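Local coordinates for protein endolysin B (Mycobacterium phage D29, PDB 3HC7) that hydrolyses the mycolylarabinogalactan ester junction of the mycobacterial cell wall, breaking down the mycolic acid-rich outer membrane so that phage progeny can escape, at residues G184-K189 against V201-E206; S191-I194 against S199-A202; R35-G40 against E65-A70; A58-Q63 against G89-H94. All coordinates share one frame; numbering follows the deposited sequence.

Contact 1. Residues G184-K189 against V201-E206; sequences GRIVMK and VAQLIE
Ile186 and Gln203 carry most of this contact, a van der Waals one, mostly between aliphatic atoms and the carboxamide of Gln203, in which their side chains run past each other in opposite directions. The CB of Gln203 sits equally close to both branches of the isoleucine, 3.8 Å from Ile186 CG1 and also from CG2. Farther out, Ile186 CD1 approaches Leu204 CD2 at 4.2 Å. Polar atoms take part only by van der Waals proximity. With its CG anti to the carbonyl carbon (chi1 -65°) and its chain extended beyond, Gln203 lays its amide against the flank of the isoleucine. This puts Gln203 OE1 3.7 Å from Ile186 CG1, and Gln203 NE2 at the same separation from Ile186 O. No hydrogen bond crosses between the segments, and the amide nitrogen donates instead to Asp198 O in the preceding loop. The aliphatic base of Lys189 borders the amide, its CB 4.4 Å from Gln203 OE1. The helical segments run nearly antiparallel, at 148°, with axes 10.0 Å apart at closest approach. Together they form a helical hairpin, helix 179-189 packing on helix 200-207, while helix 212-230 lies against both, touching Val187 through Ile223 and Leu226 and Leu204 through Ile212 and Ile216.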
loop_
_atom_site.group_PDB
_atom_site.type_symbol
_atom_site.label_atom_id
_atom_site.label_comp_id
_atom_site.label_asym_id
_atom_site.label_seq_id
_atom_site.Cartn_x
_atom_site.Cartn_y
_atom_site.Cartn_z
ATOM N N GLY A 184 -3.760 12.610 -10.068
ATOM C CA GLY A 184 -3.790 11.312 -9.411
ATOM C C GLY A 184 -3.314 11.354 -7.966
ATOM O O GLY A 184 -3.956 10.782 -7.072
ATOM N N ARG A 185 -2.188 12.019 -7.715
ATOM C CA ARG A 185 -1.708 12.137 -6.331
ATOM C C ARG A 185 -2.710 12.926 -5.510
ATOM O O ARG A 185 -2.978 12.600 -4.366
ATOM C CB ARG A 185 -0.340 12.821 -6.253
ATOM C CG ARG A 185 0.821 11.871 -6.119
ATOM C CD ARG A 185 2.093 12.590 -5.699
ATOM N NE ARG A 185 2.409 13.695 -6.583
ATOM C CZ ARG A 185 3.185 13.592 -7.654
ATOM N NH1 ARG A 185 3.721 12.427 -7.981
ATOM N NH2 ARG A 185 3.422 14.657 -8.396
ATOM N N ILE A 186 -3.283 13.970 -6.104
ATOM C CA ILE A 186 -4.263 14.766 -5.384
ATOM C C ILE A 186 -5.431 13.902 -4.900
ATOM O O ILE A 186 -5.828 13.968 -3.730
ATOM C CB ILE A 186 -4.759 15.927 -6.251
ATOM C CG1 ILE A 186 -3.705 17.038 -6.233
ATOM C CG2 ILE A 186 -6.109 16.436 -5.753
ATOM C CD1 ILE A 186 -3.920 18.106 -7.261
ATOM N N VAL A 187 -5.967 13.090 -5.808
ATOM C CA VAL A 187 -7.091 12.207 -5.501
ATOM C C VAL A 187 -6.767 11.243 -4.353
ATOM O O VAL A 187 -7.554 11.058 -3.417
ATOM C CB VAL A 187 -7.544 11.431 -6.766
ATOM C CG1 VAL A 187 -8.386 10.237 -6.398
ATOM C CG2 VAL A 187 -8.325 12.347 -7.662
ATOM N N MET A 188 -5.589 10.649 -4.407
ATOM C CA MET A 188 -5.183 9.727 -3.356
ATOM C C MET A 188 -4.968 10.374 -1.976
ATOM O O MET A 188 -5.190 9.724 -0.950
ATOM C CB MET A 188 -3.950 8.956 -3.785
ATOM C CG MET A 188 -4.232 7.925 -4.858
ATOM S SD MET A 188 -2.711 7.131 -5.387
ATOM C CE MET A 188 -1.872 6.975 -3.822
ATOM N N LYS A 189 -4.551 11.641 -1.943
ATOM C CA LYS A 189 -4.274 12.325 -0.668
ATOM C C LYS A 189 -5.435 13.150 -0.098
ATOM O O LYS A 189 -5.381 13.603 1.045
ATOM C CB LYS A 189 -3.057 13.243 -0.829
ATOM C CG LYS A 189 -1.780 12.511 -1.186
ATOM C CD LYS A 189 -0.790 13.444 -1.854
ATOM C CE LYS A 189 -0.396 14.605 -0.954
ATOM N NZ LYS A 189 0.650 15.448 -1.607
ATOM N N VAL A 201 -10.507 20.169 -4.488
ATOM C CA VAL A 201 -10.636 21.515 -5.050
ATOM C C VAL A 201 -9.571 22.484 -4.513
ATOM O O VAL A 201 -9.022 23.293 -5.264
ATOM C CB VAL A 201 -12.049 22.104 -4.851
ATOM C CG1 VAL A 201 -12.057 23.602 -5.130
ATOM C CG2 VAL A 201 -13.061 21.396 -5.746
ATOM N N ALA A 202 -9.274 22.396 -3.221
ATOM C CA ALA A 202 -8.219 23.229 -2.632
ATOM C C ALA A 202 -6.877 22.904 -3.282
ATOM O O ALA A 202 -6.116 23.795 -3.657
ATOM C CB ALA A 202 -8.140 23.004 -1.139
ATOM N N GLN A 203 -6.598 21.612 -3.412
ATOM C CA GLN A 203 -5.375 21.151 -4.045
ATOM C C GLN A 203 -5.276 21.536 -5.517
ATOM O O GLN A 203 -4.185 21.853 -6.003
ATOM C CB GLN A 203 -5.205 19.643 -3.855
ATOM C CG GLN A 203 -5.020 19.236 -2.390
ATOM C CD GLN A 203 -4.714 17.754 -2.224
ATOM O OE1 GLN A 203 -3.622 17.290 -2.550
ATOM N NE2 GLN A 203 -5.679 17.009 -1.702
ATOM N N LEU A 204 -6.405 21.511 -6.231
ATOM C CA LEU A 204 -6.403 21.902 -7.633
ATOM C C LEU A 204 -5.980 23.358 -7.773
ATOM O O LEU A 204 -5.243 23.721 -8.692
ATOM C CB LEU A 204 -7.778 21.675 -8.281
ATOM C CG LEU A 204 -8.128 20.214 -8.589
ATOM C CD1 LEU A 204 -9.531 20.112 -9.203
ATOM C CD2 LEU A 204 -7.074 19.605 -9.515
ATOM N N ILE A 205 -6.445 24.189 -6.849
ATOM C CA ILE A 205 -6.124 25.609 -6.881
ATOM C C ILE A 205 -4.631 25.819 -6.675
ATOM O O ILE A 205 -3.994 26.571 -7.407
ATOM C CB ILE A 205 -6.930 26.389 -5.828
ATOM C CG1 ILE A 205 -8.362 26.590 -6.332
ATOM C CG2 ILE A 205 -6.282 27.745 -5.547
ATOM C CD1 ILE A 205 -9.375 26.792 -5.223
ATOM N N GLU A 206 -4.077 25.138 -5.684
ATOM C CA GLU A 206 -2.645 25.212 -5.431
ATOM C C GLU A 206 -1.849 24.715 -6.647
ATOM O O GLU A 206 -0.845 25.330 -7.037
ATOM C CB GLU A 206 -2.284 24.423 -4.174
ATOM C CG GLU A 206 -0.924 24.783 -3.597
#

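Contact 2. Residues S191-I194 against S199-A202; sequences SGFI and SVVA
Gly192 O and Phe193 O receive the backbone N-H groups of Val200 and Val201 at the start of helix 200-207, a capped helix N-terminus with Ser199 as its N-cap. Val200 N donates to Gly192 O at 2.8 Å, in the carbonyl plane, and Val201 N to Phe193 O at 3.0 Å; both N-H...O angles are 156°. These first-turn amides cannot find acceptors within their own helix, so the loop carbonyls supply them. The same Gly192 oxygen also lies 3.2 Å from Ser199 CA, a CA-H...O contact.

Around this polar core the Phe193 ring meets two valines differently. Val200 CG1 comes over one face in a CH-pi contact, 4.1 Å from the ring centroid and 13° off the normal. Val200 CG2 meets CD1 of the same ring at 4.0 Å. The Val201 side chain crosses the phenylalanine at about a right angle, and its CG2 approaches Phe193 CD2 obliquely.

In the next shell, helix 212-230 supports the ring through Ile216, Ala219 and Ile223. Ser191 and Asp198 are joined by backbone hydrogen bonding across the loop, and the Ser199 hydroxyl also bonds with Gly196 O. With chi1 at 65°, OG sits between the backbone N and the carbonyl carbon of Ser199, from where it accepts from Ala202 N at 3.1 Å.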
loop_
_atom_site.group_PDB
_atom_site.type_symbol
_atom_site.label_atom_id
_atom_site.label_comp_id
_atom_site.label_asym_id
_atom_site.label_seq_id
_atom_site.Cartn_x
_atom_site.Cartn_y
_atom_site.Cartn_z
ATOM N N SER A 191 -8.922 14.731 1.421
ATOM C CA SER A 191 -9.863 14.410 2.492
ATOM C C SER A 191 -11.285 14.255 1.948
ATOM O O SER A 191 -12.160 13.709 2.617
ATOM C CB SER A 191 -9.841 15.508 3.555
ATOM O OG SER A 191 -10.132 16.771 2.980
ATOM N N GLY A 192 -11.494 14.743 0.730
ATOM C CA GLY A 192 -12.800 14.786 0.070
ATOM C C GLY A 192 -12.680 15.688 -1.152
ATOM O O GLY A 192 -11.621 16.273 -1.378
ATOM N N PHE A 193 -13.744 15.824 -1.940
ATOM C CA PHE A 193 -13.662 16.599 -3.173
ATOM C C PHE A 193 -13.736 18.095 -2.881
ATOM O O PHE A 193 -12.985 18.888 -3.446
ATOM C CB PHE A 193 -14.796 16.214 -4.138
ATOM C CG PHE A 193 -14.421 16.342 -5.578
ATOM C CD1 PHE A 193 -13.843 15.281 -6.254
ATOM C CD2 PHE A 193 -14.621 17.534 -6.260
ATOM C CE1 PHE A 193 -13.480 15.401 -7.601
ATOM C CE2 PHE A 193 -14.263 17.659 -7.591
ATOM C CZ PHE A 193 -13.687 16.589 -8.262
ATOM N N ILE A 194 -14.664 18.456 -1.999
ATOM C CA ILE A 194 -14.900 19.837 -1.597
ATOM C C ILE A 194 -14.961 19.868 -0.078
ATOM O O ILE A 194 -15.596 19.014 0.547
ATOM C CB ILE A 194 -16.267 20.354 -2.106
ATOM C CG1 ILE A 194 -16.600 19.781 -3.479
ATOM C CG2 ILE A 194 -16.292 21.872 -2.154
ATOM C CD1 ILE A 194 -17.961 20.242 -4.021
ATOM N N SER A 199 -8.956 19.337 0.483
ATOM C CA SER A 199 -9.893 18.843 -0.540
ATOM C C SER A 199 -9.267 18.779 -1.935
ATOM O O SER A 199 -8.239 19.425 -2.210
ATOM C CB SER A 199 -11.175 19.676 -0.576
ATOM O OG SER A 199 -10.906 21.004 -0.977
ATOM N N VAL A 200 -9.886 18.002 -2.823
ATOM C CA VAL A 200 -9.456 17.988 -4.216
ATOM C C VAL A 200 -9.441 19.416 -4.754
ATOM O O VAL A 200 -8.468 19.831 -5.391
ATOM C CB VAL A 200 -10.355 17.098 -5.089
ATOM C CG1 VAL A 200 -10.046 17.309 -6.585
ATOM C CG2 VAL A 200 -10.187 15.629 -4.695
ATOM N N VAL A 201 -10.507 20.169 -4.488
ATOM C CA VAL A 201 -10.636 21.515 -5.050
ATOM C C VAL A 201 -9.571 22.484 -4.513
ATOM O O VAL A 201 -9.022 23.293 -5.264
ATOM C CB VAL A 201 -12.049 22.104 -4.851
ATOM C CG1 VAL A 201 -12.057 23.602 -5.130
ATOM C CG2 VAL A 201 -13.061 21.396 -5.746
ATOM N N ALA A 202 -9.274 22.396 -3.221
ATOM C CA ALA A 202 -8.219 23.229 -2.632
ATOM C C ALA A 202 -6.877 22.904 -3.282
ATOM O O ALA A 202 -6.116 23.795 -3.657
ATOM C CB ALA A 202 -8.140 23.004 -1.139
#

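Contact 3. Residues R35-G40 against E65-A70; sequences RWQPIG and ELKLDA
Gln37 and Lys67 bring the edge strand 35-38 and the final turn of helix 50-70 together, their CA atoms, at 8.7 Å, being the nearest pair between the segments. A separation this wide is spanned by two long side chains that meet at about a right angle. In Gln37, CG stands anti to the backbone N (chi1 180°) and the chain then bends at chi2, which sets the carboxamide oxygen against the far end of the lysine. Gln37 OE1 lies 3.2 Å from Lys67 CE. It is 3.3 Å from Lys67 NZ, so the oxygen faces the last carbon and the ammonium nitrogen alike, an approach that probably has an electrostatic component. The other end of the amide is anchored within its own segment: Gln37 NE2 donates to Pro38 O over 2.9 Å, tilted 27° from the carbonyl plane, and this limits rotation of the group. Trp5 and Phe7 of strand 5-9 touch Lys67 and Gln37 respectively. Only 86 Å² is buried between the segments, marking a local surface contact. Strand 35-38 borders strand 5-9 at one side of the parallel sheet; helix 50-70 follows it and leads to strand 76-81 across a face of that sheet, the layered packing of the alpha/beta-hydrolase fold.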
loop_
_atom_site.group_PDB
_atom_site.type_symbol
_atom_site.label_atom_id
_atom_site.label_comp_id
_atom_site.label_asym_id
_atom_site.label_seq_id
_atom_site.Cartn_x
_atom_site.Cartn_y
_atom_site.Cartn_z
ATOM N N ARG A 35 1.123 -16.832 12.986
ATOM C CA ARG A 35 -0.171 -16.442 13.539
ATOM C C ARG A 35 -0.672 -15.234 12.747
ATOM O O ARG A 35 0.120 -14.373 12.362
ATOM C CB ARG A 35 -0.031 -16.078 15.014
ATOM C CG ARG A 35 0.348 -17.252 15.894
ATOM C CD ARG A 35 1.375 -16.844 16.926
ATOM N NE ARG A 35 0.774 -16.346 18.157
ATOM C CZ ARG A 35 1.476 -15.916 19.201
ATOM N NH1 ARG A 35 2.803 -15.913 19.154
ATOM N NH2 ARG A 35 0.855 -15.485 20.288
ATOM N N TRP A 36 -1.980 -15.160 12.518
ATOM C CA TRP A 36 -2.531 -14.175 11.595
ATOM C C TRP A 36 -3.464 -13.152 12.243
ATOM O O TRP A 36 -4.459 -13.517 12.874
ATOM C CB TRP A 36 -3.246 -14.891 10.448
ATOM C CG TRP A 36 -3.871 -13.972 9.449
ATOM C CD1 TRP A 36 -3.433 -12.735 9.079
ATOM C CD2 TRP A 36 -5.036 -14.239 8.663
ATOM N NE1 TRP A 36 -4.266 -12.205 8.123
ATOM C CE2 TRP A 36 -5.256 -13.112 7.849
ATOM C CE3 TRP A 36 -5.919 -15.320 8.576
ATOM C CZ2 TRP A 36 -6.326 -13.034 6.955
ATOM C CZ3 TRP A 36 -6.978 -15.243 7.691
ATOM C CH2 TRP A 36 -7.173 -14.108 6.893
ATOM N N GLN A 37 -3.134 -11.873 12.064
ATOM C CA GLN A 37 -3.971 -10.773 12.531
ATOM C C GLN A 37 -4.359 -9.832 11.392
ATOM O O GLN A 37 -3.640 -8.877 11.094
ATOM C CB GLN A 37 -3.256 -9.970 13.615
ATOM C CG GLN A 37 -4.079 -8.805 14.139
ATOM C CD GLN A 37 -5.415 -9.267 14.688
ATOM O OE1 GLN A 37 -5.467 -10.012 15.667
ATOM N NE2 GLN A 37 -6.501 -8.836 14.054
ATOM N N PRO A 38 -5.505 -10.096 10.752
ATOM C CA PRO A 38 -6.007 -9.217 9.693
ATOM C C PRO A 38 -6.335 -7.853 10.277
ATOM O O PRO A 38 -6.826 -7.784 11.404
ATOM C CB PRO A 38 -7.298 -9.910 9.242
ATOM C CG PRO A 38 -7.201 -11.293 9.737
ATOM C CD PRO A 38 -6.399 -11.236 10.994
ATOM N N ILE A 39 -6.063 -6.788 9.533
ATOM C CA ILE A 39 -6.319 -5.440 10.031
ATOM C C ILE A 39 -7.715 -4.933 9.651
ATOM O O ILE A 39 -8.019 -4.741 8.473
ATOM C CB ILE A 39 -5.243 -4.443 9.528
ATOM C CG1 ILE A 39 -3.846 -4.877 9.998
ATOM C CG2 ILE A 39 -5.560 -3.029 9.990
ATOM C CD1 ILE A 39 -3.725 -5.055 11.481
ATOM N N GLY A 40 -8.559 -4.711 10.656
ATOM C CA GLY A 40 -9.896 -4.177 10.436
ATOM C C GLY A 40 -10.013 -2.712 10.826
ATOM O O GLY A 40 -9.007 -1.998 10.894
ATOM N N GLU A 65 1.492 -3.467 18.441
ATOM C CA GLU A 65 1.810 -3.281 19.848
ATOM C C GLU A 65 1.200 -4.386 20.693
ATOM O O GLU A 65 1.862 -4.945 21.572
ATOM C CB GLU A 65 1.277 -1.941 20.341
ATOM C CG GLU A 65 2.073 -0.753 19.885
ATOM C CD GLU A 65 1.439 0.549 20.314
ATOM O OE1 GLU A 65 0.269 0.525 20.754
ATOM O OE2 GLU A 65 2.112 1.592 20.205
ATOM N N LEU A 66 -0.067 -4.693 20.434
ATOM C CA LEU A 66 -0.756 -5.708 21.222
ATOM C C LEU A 66 -0.049 -7.054 21.133
ATOM O O LEU A 66 0.509 -7.544 22.115
ATOM C CB LEU A 66 -2.209 -5.852 20.773
ATOM C CG LEU A 66 -3.111 -4.655 21.060
ATOM C CD1 LEU A 66 -4.544 -4.973 20.675
ATOM C CD2 LEU A 66 -3.021 -4.274 22.524
ATOM N N LYS A 67 -0.081 -7.650 19.949
ATOM C CA LYS A 67 0.477 -8.980 19.753
ATOM C C LYS A 67 1.928 -9.066 20.214
ATOM O O LYS A 67 2.318 -10.014 20.891
ATOM C CB LYS A 67 0.362 -9.383 18.285
ATOM C CG LYS A 67 -0.988 -9.968 17.905
ATOM C CD LYS A 67 -2.152 -9.137 18.423
ATOM C CE LYS A 67 -3.480 -9.837 18.159
ATOM N NZ LYS A 67 -4.637 -9.080 18.708
ATOM N N LEU A 68 2.723 -8.064 19.857
ATOM C CA LEU A 68 4.160 -8.105 20.119
ATOM C C LEU A 68 4.545 -7.816 21.570
ATOM O O LEU A 68 5.584 -8.284 22.045
ATOM C CB LEU A 68 4.909 -7.183 19.153
ATOM C CG LEU A 68 5.439 -7.883 17.897
ATOM C CD1 LEU A 68 4.450 -8.901 17.361
ATOM C CD2 LEU A 68 5.806 -6.880 16.827
ATOM N N ASP A 69 3.722 -7.047 22.277
ATOM C CA ASP A 69 3.931 -6.869 23.710
ATOM C C ASP A 69 3.553 -8.149 24.455
ATOM O O ASP A 69 4.162 -8.500 25.463
ATOM C CB ASP A 69 3.130 -5.681 24.252
ATOM C CG ASP A 69 3.880 -4.367 24.140
ATOM O OD1 ASP A 69 5.114 -4.402 23.954
ATOM O OD2 ASP A 69 3.237 -3.299 24.243
ATOM N N ALA A 70 2.541 -8.842 23.945
ATOM C CA ALA A 70 2.057 -10.058 24.571
ATOM C C ALA A 70 3.065 -11.196 24.441
ATOM O O ALA A 70 3.200 -12.011 25.350
ATOM C CB ALA A 70 0.721 -10.459 23.968
#

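Contact 4. Residues A58-Q63 against G89-H94; sequences AELILQ and GQVLKH
Leu60 and Ile61 converge on Val91 through different first torsions: Leu60 has CG anti to its own backbone N (chi1 176°), whereas Ile61 has CG1 beside the backbone N (chi1 -72°). The CB of Leu60 points toward the other helix, and the anti torsion carries the branch ending in CD2 onto the valine; Ile61, although its CB leaves the helix at an angle to the contact, brings its longer branch back to it. This is helix-to-helix packing in the alpha/beta-hydrolase fold, joining helix 50-70 to helix 83-96, which follows the nucleophile Ser82.

The two approaches differ in direction as well. Leu60 meets Val91 at a slant, with CD2 of Leu60 3.9 Å from Val91 CB. Ile61 and Val91 instead slide past each other in opposite directions. The CA atoms of Ile61 and Val91 are 6.9 Å apart. All three side chains are buried, and the contact is wholly apolar, with no hydrogen bond between the segments.

Val57 lies against Val91, and Val87 against Leu60, extending the helix interface along both partners. Phe7 of strand 5-9 also touches Leu60, linking it to the central sheet. The valine methyl CG2, anti to its carbonyl carbon, makes the nearest approach to both partners: it lies 3.7 Å from Leu60 CD2 and 3.8 Å from Ile61 CG1.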
loop_
_atom_site.group_PDB
_atom_site.type_symbol
_atom_site.label_atom_id
_atom_site.label_comp_id
_atom_site.label_asym_id
_atom_site.label_seq_id
_atom_site.Cartn_x
_atom_site.Cartn_y
_atom_site.Cartn_z
ATOM N N ALA A 58 -3.711 3.479 11.890
ATOM C CA ALA A 58 -3.954 3.471 13.327
ATOM C C ALA A 58 -4.200 2.048 13.820
ATOM O O ALA A 58 -3.677 1.646 14.857
ATOM C CB ALA A 58 -5.116 4.372 13.679
ATOM N N GLU A 59 -4.980 1.277 13.073
ATOM C CA GLU A 59 -5.276 -0.087 13.499
ATOM C C GLU A 59 -4.058 -1.007 13.414
ATOM O O GLU A 59 -3.869 -1.876 14.267
ATOM C CB GLU A 59 -6.436 -0.680 12.708
ATOM C CG GLU A 59 -6.787 -2.108 13.138
ATOM C CD GLU A 59 -7.452 -2.177 14.507
ATOM O OE1 GLU A 59 -7.924 -1.132 15.004
ATOM O OE2 GLU A 59 -7.510 -3.282 15.086
ATOM N N LEU A 60 -3.231 -0.822 12.393
ATOM C CA LEU A 60 -2.050 -1.662 12.239
ATOM C C LEU A 60 -1.043 -1.405 13.363
ATOM O O LEU A 60 -0.400 -2.328 13.870
ATOM C CB LEU A 60 -1.398 -1.445 10.871
ATOM C CG LEU A 60 -0.098 -2.237 10.698
ATOM C CD1 LEU A 60 -0.339 -3.715 10.966
ATOM C CD2 LEU A 60 0.502 -2.019 9.324
ATOM N N ILE A 61 -0.913 -0.145 13.758
ATOM C CA ILE A 61 -0.001 0.212 14.835
ATOM C C ILE A 61 -0.497 -0.407 16.141
ATOM O O ILE A 61 0.263 -1.052 16.865
ATOM C CB ILE A 61 0.099 1.734 14.992
ATOM C CG1 ILE A 61 0.876 2.341 13.820
ATOM C CG2 ILE A 61 0.777 2.086 16.314
ATOM C CD1 ILE A 61 0.702 3.849 13.696
ATOM N N LEU A 62 -1.783 -0.208 16.418
ATOM C CA LEU A 62 -2.431 -0.744 17.610
ATOM C C LEU A 62 -2.199 -2.250 17.741
ATOM O O LEU A 62 -1.740 -2.728 18.777
ATOM C CB LEU A 62 -3.934 -0.437 17.565
ATOM C CG LEU A 62 -4.793 -0.595 18.826
ATOM C CD1 LEU A 62 -6.258 -0.305 18.536
ATOM C CD2 LEU A 62 -4.658 -1.978 19.421
ATOM N N GLN A 63 -2.520 -2.988 16.685
ATOM C CA GLN A 63 -2.430 -4.440 16.695
ATOM C C GLN A 63 -1.002 -4.934 16.882
ATOM O O GLN A 63 -0.763 -5.893 17.611
ATOM C CB GLN A 63 -3.019 -5.016 15.405
ATOM C CG GLN A 63 -4.533 -4.930 15.331
ATOM C CD GLN A 63 -5.203 -5.833 16.356
ATOM O OE1 GLN A 63 -6.358 -5.623 16.730
ATOM N NE2 GLN A 63 -4.472 -6.844 16.814
ATOM N N GLY A 89 3.306 0.646 4.384
ATOM C CA GLY A 89 4.428 1.519 4.075
ATOM C C GLY A 89 4.528 2.706 5.026
ATOM O O GLY A 89 5.622 3.088 5.436
ATOM N N GLN A 90 3.388 3.282 5.394
ATOM C CA GLN A 90 3.383 4.404 6.321
ATOM C C GLN A 90 3.849 3.972 7.691
ATOM O O GLN A 90 4.627 4.674 8.340
ATOM C CB GLN A 90 1.994 5.020 6.419
ATOM C CG GLN A 90 1.645 5.873 5.225
ATOM C CD GLN A 90 2.388 7.186 5.223
ATOM O OE1 GLN A 90 2.366 7.918 6.208
ATOM N NE2 GLN A 90 3.036 7.503 4.108
ATOM N N VAL A 91 3.363 2.812 8.131
ATOM C CA VAL A 91 3.727 2.285 9.434
ATOM C C VAL A 91 5.222 2.012 9.475
ATOM O O VAL A 91 5.894 2.408 10.413
ATOM C CB VAL A 91 2.908 1.023 9.802
ATOM C CG1 VAL A 91 3.549 0.285 10.962
ATOM C CG2 VAL A 91 1.489 1.412 10.153
ATOM N N LEU A 92 5.742 1.362 8.436
ATOM C CA LEU A 92 7.167 1.068 8.356
ATOM C C LEU A 92 7.998 2.343 8.367
ATOM O O LEU A 92 8.837 2.540 9.246
ATOM C CB LEU A 92 7.479 0.263 7.092
ATOM C CG LEU A 92 8.937 -0.127 6.806
ATOM C CD1 LEU A 92 9.619 -0.784 8.007
ATOM C CD2 LEU A 92 8.995 -1.063 5.615
ATOM N N LYS A 93 7.780 3.202 7.376
ATOM C CA LYS A 93 8.612 4.394 7.208
ATOM C C LYS A 93 8.563 5.356 8.392
ATOM O O LYS A 93 9.593 5.880 8.821
ATOM C CB LYS A 93 8.240 5.151 5.933
ATOM C CG LYS A 93 9.164 6.330 5.649
ATOM C CD LYS A 93 8.824 7.040 4.344
ATOM C CE LYS A 93 9.629 8.330 4.202
ATOM N NZ LYS A 93 9.478 8.942 2.854
ATOM N N HIS A 94 7.369 5.589 8.924
ATOM C CA HIS A 94 7.206 6.660 9.896
ATOM C C HIS A 94 6.920 6.217 11.313
ATOM O O HIS A 94 6.799 7.064 12.189
ATOM C CB HIS A 94 6.109 7.634 9.450
ATOM C CG HIS A 94 6.435 8.362 8.189
ATOM N ND1 HIS A 94 5.626 8.314 7.072
ATOM C CD2 HIS A 94 7.490 9.147 7.859
ATOM C CE1 HIS A 94 6.168 9.042 6.111
ATOM N NE2 HIS A 94 7.300 9.558 6.563
#

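The four contacts form two groups. Contacts 1 and 2 share Val201 and Ala202, have centres 7 Å apart, and meet where Ile186 CG2 lies 4.0 Å from Val200 CA; one packs helix 200-207, the other secures its start. Contacts 3 and 4 both use helix 50-70 and have centres 12 Å apart. They touch through Ile39 CD1 and Leu60 CD1 at 3.7 Å. Contacts 1 and 3 lie on opposite sides of the chain centre, with centres 34 Å apart, against 24 Å for contacts 1 and 4; nearest atoms are about 17 Å and about 9 Å apart. None includes the active-site residues Ser82, Asp166 or His240, although helix 83-96 of contact 4 follows Ser82 directly.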